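Local structure of CheQ (Campylobacter jejuni subsp. jejuni, 6A51) at residues 28-31 with 32-35. The protein probably regulates transcription of the core chemotaxis operon cheVAW, a role it shares with the regulator CheP. Numbering follows the deposited sequence.
Sequences ILNA and EFHR
H34 returns to the carbonyl of N30 twice, through its backbone and through its imidazole. H34 N lies 3.0 Å from N30 O, with an N-H...O angle of 171°, the i to i+4 bond of an alpha helix. The second donor, H34 ND1, stands 3.1 Å from the same N30 O. That oxygen lies close to the imidazole plane and in fair line with the N-H (157°), although ND1 itself is tilted from the carbonyl plane. A chi1 of 88° sets CG between the backbone N and the carbonyl carbon, with ND1 and the ring edge toward N30 O; this bond restrains the imidazole, whereas the backbone bond merely shares its acceptor.

One residue earlier, F33 N donates to L29 O at 3.0 Å, a bond that starts the helix from its N-cap residue, L29, and E32 N reaches the same oxygen more weakly. R35 bends at chi3 and brings NE to A31 O, 3.3 Å away, in a weak bond, while its CG lies over one imidazole face of H34, offset toward the rim. On another side of the turn a water accepts from L29 N and donates to E32 OE2, 2.8 Å from it, joining the extended glutamate to the end of the strand. E32 OE2 also accepts from S80 N.

Apolar packing is carried by I28, whose CD1 comes within 3.6 Å of F33 CD1, the two side chains crossing at a slant.

The segment is a strand-to-helix junction: strand 27-29, an outermost strand of a mixed sheet, runs directly into helix 30-37. F33 packs on L63 of the adjacent strand 62-64 and on A75 of helix 73-77, I28 reaches L76 of that helix, and L29 and E32 touch I119 of strand 116-119.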
ATOM      1  N   ILE A  28      -0.716   7.736  -9.297  1.00 30.22           N
ATOM      2  CA  ILE A  28      -0.338   8.833  -8.417  1.00 35.81           C
ATOM      3  C   ILE A  28      -1.519   9.150  -7.510  1.00 39.14           C
ATOM      4  O   ILE A  28      -2.678   8.855  -7.814  1.00 37.51           O
ATOM      5  CB  ILE A  28       0.095  10.097  -9.184  1.00 43.87           C
ATOM      6  CG1 ILE A  28      -1.086  10.637  -9.986  1.00 39.09           C
ATOM      7  CG2 ILE A  28       1.281   9.799 -10.096  1.00 43.09           C
ATOM      8  CD1 ILE A  28      -0.705  11.681 -10.971  1.00 47.45           C
ATOM      9  N   LEU A  29      -1.205   9.756  -6.378  1.00 28.96           N
ATOM     10  CA  LEU A  29      -2.221  10.102  -5.405  1.00 31.04           C
ATOM     11  C   LEU A  29      -2.918  11.394  -5.834  1.00 47.16           C
ATOM     12  O   LEU A  29      -2.261  12.393  -6.133  1.00 47.70           O
ATOM     13  CB  LEU A  29      -1.561  10.245  -4.042  1.00 28.00           C
ATOM     14  CG  LEU A  29      -2.407  10.526  -2.819  1.00 37.73           C
ATOM     15  CD1 LEU A  29      -3.117   9.273  -2.377  1.00 29.02           C
ATOM     16  CD2 LEU A  29      -1.496  11.034  -1.720  1.00 44.10           C
ATOM     17  N   ASN A  30      -4.252  11.371  -5.891  1.00 43.19           N
ATOM     18  CA  ASN A  30      -4.975  12.551  -6.355  1.00 39.09           C
ATOM     19  C   ASN A  30      -4.777  13.725  -5.406  1.00 41.62           C
ATOM     20  O   ASN A  30      -4.638  14.870  -5.849  1.00 41.04           O
ATOM     21  CB  ASN A  30      -6.465  12.238  -6.514  1.00 43.38           C
ATOM     22  CG  ASN A  30      -7.287  13.472  -6.905  1.00 42.66           C
ATOM     23  OD1 ASN A  30      -7.062  14.083  -7.958  1.00 39.44           O
ATOM     24  ND2 ASN A  30      -8.244  13.838  -6.060  1.00 30.04           N
ATOM     25  N   ALA A  31      -4.748  13.447  -4.098  1.00 35.38           N
ATOM     26  CA  ALA A  31      -4.548  14.487  -3.091  1.00 35.36           C
ATOM     27  C   ALA A  31      -3.298  15.307  -3.363  1.00 41.94           C
ATOM     28  O   ALA A  31      -3.267  16.515  -3.098  1.00 59.94           O
ATOM     29  CB  ALA A  31      -4.466  13.858  -1.698  1.00 26.41           C
ATOM     30  N   GLU A  32      -2.257  14.672  -3.889  1.00 41.62           N
ATOM     31  CA  GLU A  32      -1.018  15.376  -4.189  1.00 45.43           C
ATOM     32  C   GLU A  32      -1.028  15.967  -5.593  1.00 42.38           C
ATOM     33  O   GLU A  32      -0.585  17.104  -5.786  1.00 56.46           O
ATOM     34  CB  GLU A  32       0.182  14.431  -4.004  1.00 38.99           C
ATOM     35  CG  GLU A  32       1.502  14.981  -4.526  1.00 62.44           C
ATOM     36  CD  GLU A  32       2.662  13.990  -4.453  1.00 73.14           C
ATOM     37  OE1 GLU A  32       3.527  14.170  -3.566  1.00 70.66           O
ATOM     38  OE2 GLU A  32       2.724  13.052  -5.287  1.00 58.77           O
ATOM     39  N   PHE A  33      -1.554  15.227  -6.572  1.00 46.25           N
ATOM     40  CA  PHE A  33      -1.508  15.677  -7.962  1.00 46.74           C
ATOM     41  C   PHE A  33      -2.311  16.949  -8.180  1.00 48.71           C
ATOM     42  O   PHE A  33      -1.897  17.821  -8.946  1.00 50.68           O
ATOM     43  CB  PHE A  33      -2.031  14.589  -8.894  1.00 41.62           C
ATOM     44  CG  PHE A  33      -2.399  15.090 -10.262  1.00 44.28           C
ATOM     45  CD1 PHE A  33      -1.427  15.204 -11.256  1.00 40.29           C
ATOM     46  CD2 PHE A  33      -3.717  15.442 -10.566  1.00 40.55           C
ATOM     47  CE1 PHE A  33      -1.753  15.665 -12.537  1.00 41.18           C
ATOM     48  CE2 PHE A  33      -4.057  15.902 -11.846  1.00 45.71           C
ATOM     49  CZ  PHE A  33      -3.073  16.016 -12.834  1.00 42.57           C
ATOM     50  N   HIS A  34      -3.485  17.062  -7.563  1.00 44.48           N
ATOM     51  CA  HIS A  34      -4.300  18.235  -7.859  1.00 59.11           C
ATOM     52  C   HIS A  34      -3.721  19.507  -7.260  1.00 53.06           C
ATOM     53  O   HIS A  34      -4.043  20.598  -7.732  1.00 63.86           O
ATOM     54  CB  HIS A  34      -5.737  18.029  -7.388  1.00 46.41           C
ATOM     55  CG  HIS A  34      -5.987  18.433  -5.971  1.00 49.44           C
ATOM     56  ND1 HIS A  34      -5.660  17.633  -4.899  1.00 52.40           N
ATOM     57  CD2 HIS A  34      -6.586  19.530  -5.450  1.00 56.24           C
ATOM     58  CE1 HIS A  34      -6.033  18.225  -3.777  1.00 56.32           C
ATOM     59  NE2 HIS A  34      -6.599  19.377  -4.085  1.00 53.23           N
ATOM     60  N   ARG A  35      -2.893  19.377  -6.238  1.00 57.60           N
ATOM     61  CA  ARG A  35      -2.190  20.515  -5.667  1.00 47.57           C
ATOM     62  C   ARG A  35      -1.072  21.015  -6.626  1.00 51.93           C
ATOM     63  O   ARG A  35      -0.918  22.181  -6.827  1.00 59.41           O
ATOM     64  CB  ARG A  35      -1.750  20.267  -4.214  1.00 42.93           C
ATOM     65  CG  ARG A  35      -2.886  19.898  -3.243  1.00 52.93           C
ATOM     66  CD  ARG A  35      -2.517  19.953  -1.747  1.00 72.53           C
ATOM     67  NE  ARG A  35      -3.076  18.934  -0.813  1.00102.81           N
ATOM     68  CZ  ARG A  35      -3.952  19.177   0.180  1.00 98.11           C
ATOM     69  NH1 ARG A  35      -4.438  20.393   0.369  1.00 74.18           N
ATOM     70  NH2 ARG A  35      -4.374  18.209   1.004  1.00 78.99           N
TER
HETATM   71  O   HOH W   1       1.763  10.583  -6.238  1.00 43.60           O